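PDB 6TZ0: RNA-dependent RNA Polymerase from Bombyx mori cytoplasmic polyhedrosis virus, which catalyses RNA-templated RNA synthesis, making plus strands in transcription and minus strands in genome replication of this double-stranded RNA virus. Local coordinates for residues V271-R282 against F527-Q538. Numbering follows the deposited sequence.
Sequences VWSQFNEVIGHR and FDIGEMLYWTSQ
W272 lays its indole against L533 and so joins a two-stranded beta-hairpin of the N-terminal region (strands 266-272 and 278-285) to the short helix 530-535 of the polymerase domain. The helix also packs on strands 682-687, 720-722 and 725-727; the contact lies away from the nucleotide and metal sites.

Ring and van der Waals contacts centre on the indole, whose broad flat faces can each take an aliphatic group. L533 CD2 sits over one face, a CH-pi contact 3.6 Å from the centroid of the six-membered ring and 14° off its normal; V278 CG2 covers the opposite face. W272 CB approaches L533 O at 3.3 Å. In this buried tryptophan, NE1 hydrogen-bonds to G730 O. Farther along, Y534 CG is anti to the backbone N (chi1 177°), which carries its ring to the turn: CD1 reaches S273 O, and the aliphatic CG of Q274 lies 3.6 Å from CE1. At the turn, N276 ND2 meets G530 CA at 4.0 Å, where glycine has no CB to obstruct the amide, while OD1 faces the edge of the F527 ring and takes a weak hydrogen bond from R1067 NH1.

Polar contacts gather around S537. The extended arm of R282 brings its guanidinium to successive backbone carbonyls, with NH2 3.2 Å from S537 O and 3.3 Å from Q538 O. Serine suits 537 because its small hydroxyl both gives and accepts: S537 OG donates to L533 O and receives the backbone N-H of W272 at 3.0 Å, with an N-H...O angle of 152°.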
loop_
_atom_site.group_PDB
_atom_site.type_symbol
_atom_site.label_atom_id
_atom_site.label_comp_id
_atom_site.label_asym_id
_atom_site.label_seq_id
_atom_site.Cartn_x
_atom_site.Cartn_y
_atom_site.Cartn_z
ATOM N N VAL A 271 5.286 -31.101 21.532
ATOM C CA VAL A 271 6.655 -30.790 21.141
ATOM C C VAL A 271 6.771 -30.929 19.633
ATOM O O VAL A 271 6.431 -31.976 19.075
ATOM C CB VAL A 271 7.675 -31.699 21.851
ATOM C CG1 VAL A 271 9.063 -31.492 21.290
ATOM C CG2 VAL A 271 7.675 -31.439 23.337
ATOM N N TRP A 272 7.264 -29.884 18.983
ATOM C CA TRP A 272 7.381 -29.843 17.534
ATOM C C TRP A 272 8.813 -30.078 17.080
ATOM O O TRP A 272 9.762 -29.562 17.673
ATOM C CB TRP A 272 6.889 -28.503 17.004
ATOM C CG TRP A 272 5.417 -28.351 17.077
ATOM C CD1 TRP A 272 4.696 -27.887 18.131
ATOM C CD2 TRP A 272 4.478 -28.625 16.036
ATOM N NE1 TRP A 272 3.368 -27.878 17.823
ATOM C CE2 TRP A 272 3.206 -28.321 16.540
ATOM C CE3 TRP A 272 4.591 -29.102 14.727
ATOM C CZ2 TRP A 272 2.051 -28.480 15.786
ATOM C CZ3 TRP A 272 3.441 -29.263 13.981
ATOM C CH2 TRP A 272 2.191 -28.950 14.511
ATOM N N SER A 273 8.949 -30.841 16.006
ATOM C CA SER A 273 10.219 -31.092 15.352
ATOM C C SER A 273 10.640 -29.897 14.506
ATOM O O SER A 273 9.915 -28.913 14.354
ATOM C CB SER A 273 10.123 -32.332 14.474
ATOM O OG SER A 273 11.287 -32.483 13.692
ATOM N N GLN A 274 11.843 -29.995 13.943
ATOM C CA GLN A 274 12.282 -29.033 12.945
ATOM C C GLN A 274 11.468 -29.177 11.674
ATOM O O GLN A 274 11.212 -28.190 10.980
ATOM C CB GLN A 274 13.753 -29.262 12.618
ATOM C CG GLN A 274 14.647 -29.320 13.813
ATOM C CD GLN A 274 16.057 -29.680 13.452
ATOM O OE1 GLN A 274 16.379 -29.881 12.286
ATOM N NE2 GLN A 274 16.911 -29.786 14.457
ATOM N N PHE A 275 11.102 -30.405 11.338
ATOM C CA PHE A 275 10.466 -30.748 10.071
ATOM C C PHE A 275 8.952 -30.859 10.205
ATOM O O PHE A 275 8.364 -31.815 9.701
ATOM C CB PHE A 275 11.071 -32.047 9.559
ATOM C CG PHE A 275 12.558 -31.973 9.358
ATOM C CD1 PHE A 275 13.083 -31.448 8.194
ATOM C CD2 PHE A 275 13.431 -32.396 10.351
ATOM C CE1 PHE A 275 14.448 -31.365 8.015
ATOM C CE2 PHE A 275 14.795 -32.308 10.177
ATOM C CZ PHE A 275 15.301 -31.792 9.009
ATOM N N ASN A 276 8.325 -29.868 10.855
ATOM C CA ASN A 276 6.867 -29.656 10.873
ATOM C C ASN A 276 6.083 -30.860 11.401
ATOM O O ASN A 276 5.033 -31.211 10.863
ATOM C CB ASN A 276 6.353 -29.272 9.484
ATOM C CG ASN A 276 6.951 -27.986 8.974
ATOM O OD1 ASN A 276 7.732 -27.989 8.026
ATOM N ND2 ASN A 276 6.568 -26.871 9.579
ATOM N N GLU A 277 6.583 -31.502 12.453
ATOM C CA GLU A 277 5.962 -32.711 12.975
ATOM C C GLU A 277 5.837 -32.637 14.485
ATOM O O GLU A 277 6.725 -32.120 15.164
ATOM C CB GLU A 277 6.769 -33.951 12.611
ATOM C CG GLU A 277 6.762 -34.331 11.150
ATOM C CD GLU A 277 7.713 -35.476 10.863
ATOM O OE1 GLU A 277 8.463 -35.860 11.783
ATOM O OE2 GLU A 277 7.716 -35.990 9.725
ATOM N N VAL A 278 4.738 -33.169 15.009
ATOM C CA VAL A 278 4.574 -33.329 16.450
ATOM C C VAL A 278 5.244 -34.640 16.847
ATOM O O VAL A 278 4.787 -35.721 16.473
ATOM C CB VAL A 278 3.100 -33.314 16.859
ATOM C CG1 VAL A 278 2.966 -33.567 18.339
ATOM C CG2 VAL A 278 2.485 -31.992 16.516
ATOM N N ILE A 279 6.328 -34.544 17.612
ATOM C CA ILE A 279 7.150 -35.702 17.930
ATOM C C ILE A 279 6.988 -36.179 19.365
ATOM O O ILE A 279 7.343 -37.331 19.658
ATOM C CB ILE A 279 8.631 -35.420 17.623
ATOM C CG1 ILE A 279 9.072 -34.142 18.337
ATOM C CG2 ILE A 279 8.834 -35.333 16.134
ATOM C CD1 ILE A 279 10.542 -33.863 18.259
ATOM N N GLY A 280 6.470 -35.355 20.261
ATOM C CA GLY A 280 6.213 -35.808 21.606
ATOM C C GLY A 280 5.482 -34.749 22.387
ATOM O O GLY A 280 5.026 -33.747 21.837
ATOM N N HIS A 281 5.380 -34.983 23.686
ATOM C CA HIS A 281 4.855 -33.994 24.607
ATOM C C HIS A 281 5.691 -34.017 25.874
ATOM O O HIS A 281 6.180 -35.066 26.295
ATOM C CB HIS A 281 3.378 -34.240 24.946
ATOM C CG HIS A 281 3.133 -35.488 25.728
ATOM N ND1 HIS A 281 2.988 -36.720 25.135
ATOM C CD2 HIS A 281 3.031 -35.697 27.061
ATOM C CE1 HIS A 281 2.792 -37.634 26.066
ATOM N NE2 HIS A 281 2.822 -37.041 27.244
ATOM N N ARG A 282 5.856 -32.849 26.475
ATOM C CA ARG A 282 6.619 -32.705 27.700
ATOM C C ARG A 282 5.746 -32.010 28.726
ATOM O O ARG A 282 4.671 -31.510 28.409
ATOM C CB ARG A 282 7.922 -31.926 27.460
ATOM C CG ARG A 282 7.742 -30.492 26.997
ATOM C CD ARG A 282 9.066 -29.902 26.530
ATOM N NE ARG A 282 8.895 -28.609 25.870
ATOM C CZ ARG A 282 9.095 -27.433 26.450
ATOM N NH1 ARG A 282 9.525 -27.377 27.699
ATOM N NH2 ARG A 282 8.905 -26.312 25.770
ATOM N N PHE A 527 2.038 -23.938 7.696
ATOM C CA PHE A 527 3.447 -23.700 7.404
ATOM C C PHE A 527 3.897 -22.308 7.813
ATOM O O PHE A 527 5.101 -22.077 7.941
ATOM C CB PHE A 527 3.771 -23.869 5.919
ATOM C CG PHE A 527 3.719 -25.283 5.426
ATOM C CD1 PHE A 527 4.636 -26.215 5.873
ATOM C CD2 PHE A 527 2.826 -25.649 4.430
ATOM C CE1 PHE A 527 4.610 -27.510 5.401
ATOM C CE2 PHE A 527 2.803 -26.940 3.938
ATOM C CZ PHE A 527 3.692 -27.873 4.428
ATOM N N ASP A 528 2.960 -21.379 7.999
ATOM C CA ASP A 528 3.315 -20.005 8.323
ATOM C C ASP A 528 3.821 -19.879 9.748
ATOM O O ASP A 528 4.628 -18.993 10.043
ATOM C CB ASP A 528 2.103 -19.104 8.131
ATOM C CG ASP A 528 1.625 -19.070 6.702
ATOM O OD1 ASP A 528 2.456 -19.233 5.788
ATOM O OD2 ASP A 528 0.408 -18.889 6.492
ATOM N N ILE A 529 3.360 -20.749 10.637
ATOM C CA ILE A 529 3.658 -20.671 12.057
ATOM C C ILE A 529 4.623 -21.772 12.486
ATOM O O ILE A 529 4.748 -22.047 13.674
ATOM C CB ILE A 529 2.369 -20.710 12.889
ATOM C CG1 ILE A 529 1.583 -21.982 12.586
ATOM C CG2 ILE A 529 1.520 -19.516 12.591
ATOM C CD1 ILE A 529 0.364 -22.166 13.441
ATOM N N GLY A 530 5.310 -22.400 11.531
ATOM C CA GLY A 530 6.131 -23.557 11.848
ATOM C C GLY A 530 7.375 -23.232 12.645
ATOM O O GLY A 530 7.791 -24.021 13.498
ATOM N N GLU A 531 7.978 -22.070 12.397
ATOM C CA GLU A 531 9.160 -21.691 13.159
ATOM C C GLU A 531 8.799 -21.310 14.585
ATOM O O GLU A 531 9.563 -21.585 15.514
ATOM C CB GLU A 531 9.901 -20.549 12.468
ATOM C CG GLU A 531 10.427 -20.915 11.090
ATOM C CD GLU A 531 11.454 -22.041 11.108
ATOM O OE1 GLU A 531 12.222 -22.156 12.088
ATOM O OE2 GLU A 531 11.492 -22.816 10.129
ATOM N N MET A 532 7.636 -20.693 14.787
ATOM C CA MET A 532 7.194 -20.392 16.144
ATOM C C MET A 532 6.802 -21.661 16.886
ATOM O O MET A 532 7.081 -21.802 18.082
ATOM C CB MET A 532 6.023 -19.419 16.114
ATOM C CG MET A 532 6.389 -18.047 15.635
ATOM S SD MET A 532 5.013 -16.886 15.697
ATOM C CE MET A 532 4.080 -17.411 14.276
ATOM N N LEU A 533 6.147 -22.586 16.187
ATOM C CA LEU A 533 5.831 -23.895 16.746
ATOM C C LEU A 533 7.081 -24.680 17.114
ATOM O O LEU A 533 7.080 -25.404 18.113
ATOM C CB LEU A 533 4.971 -24.661 15.744
ATOM C CG LEU A 533 3.446 -24.677 15.864
ATOM C CD1 LEU A 533 2.831 -23.331 16.041
ATOM C CD2 LEU A 533 2.958 -25.227 14.549
ATOM N N TYR A 534 8.165 -24.524 16.352
ATOM C CA TYR A 534 9.422 -25.163 16.730
ATOM C C TYR A 534 10.072 -24.462 17.917
ATOM O O TYR A 534 10.419 -25.107 18.911
ATOM C CB TYR A 534 10.382 -25.203 15.545
ATOM C CG TYR A 534 11.718 -25.794 15.912
ATOM C CD1 TYR A 534 11.841 -27.145 16.185
ATOM C CD2 TYR A 534 12.853 -25.002 15.996
ATOM C CE1 TYR A 534 13.042 -27.692 16.530
ATOM C CE2 TYR A 534 14.067 -25.544 16.346
ATOM C CZ TYR A 534 14.153 -26.890 16.609
ATOM O OH TYR A 534 15.358 -27.448 16.949
ATOM N N TRP A 535 10.245 -23.146 17.841
ATOM C CA TRP A 535 10.988 -22.444 18.877
ATOM C C TRP A 535 10.205 -22.231 20.161
ATOM O O TRP A 535 10.776 -21.720 21.127
ATOM C CB TRP A 535 11.482 -21.085 18.383
ATOM C CG TRP A 535 12.635 -21.168 17.460
ATOM C CD1 TRP A 535 12.621 -20.988 16.116
ATOM C CD2 TRP A 535 13.982 -21.482 17.811
ATOM N NE1 TRP A 535 13.883 -21.153 15.604
ATOM C CE2 TRP A 535 14.736 -21.463 16.628
ATOM C CE3 TRP A 535 14.623 -21.781 19.015
ATOM C CZ2 TRP A 535 16.099 -21.725 16.611
ATOM C CZ3 TRP A 535 15.972 -22.038 18.995
ATOM C CH2 TRP A 535 16.697 -22.009 17.804
ATOM N N THR A 536 8.931 -22.586 20.212
ATOM C CA THR A 536 8.217 -22.490 21.470
ATOM C C THR A 536 8.145 -23.844 22.171
ATOM O O THR A 536 7.805 -23.907 23.356
ATOM C CB THR A 536 6.820 -21.906 21.230
ATOM O OG1 THR A 536 6.907 -20.905 20.215
ATOM C CG2 THR A 536 6.363 -21.162 22.453
ATOM N N SER A 537 8.514 -24.918 21.474
ATOM C CA SER A 537 8.728 -26.231 22.070
ATOM C C SER A 537 10.109 -26.383 22.686
ATOM O O SER A 537 10.438 -27.470 23.167
ATOM C CB SER A 537 8.534 -27.328 21.022
ATOM O OG SER A 537 7.197 -27.388 20.571
ATOM N N GLN A 538 10.921 -25.334 22.673
ATOM C CA GLN A 538 12.280 -25.399 23.176
ATOM C C GLN A 538 12.335 -24.922 24.619
ATOM O O GLN A 538 11.402 -24.313 25.140
ATOM C CB GLN A 538 13.205 -24.553 22.309
ATOM C CG GLN A 538 13.199 -24.960 20.854
ATOM C CD GLN A 538 13.689 -26.363 20.650
ATOM O OE1 GLN A 538 14.654 -26.784 21.275
ATOM N NE2 GLN A 538 13.011 -27.107 19.792
#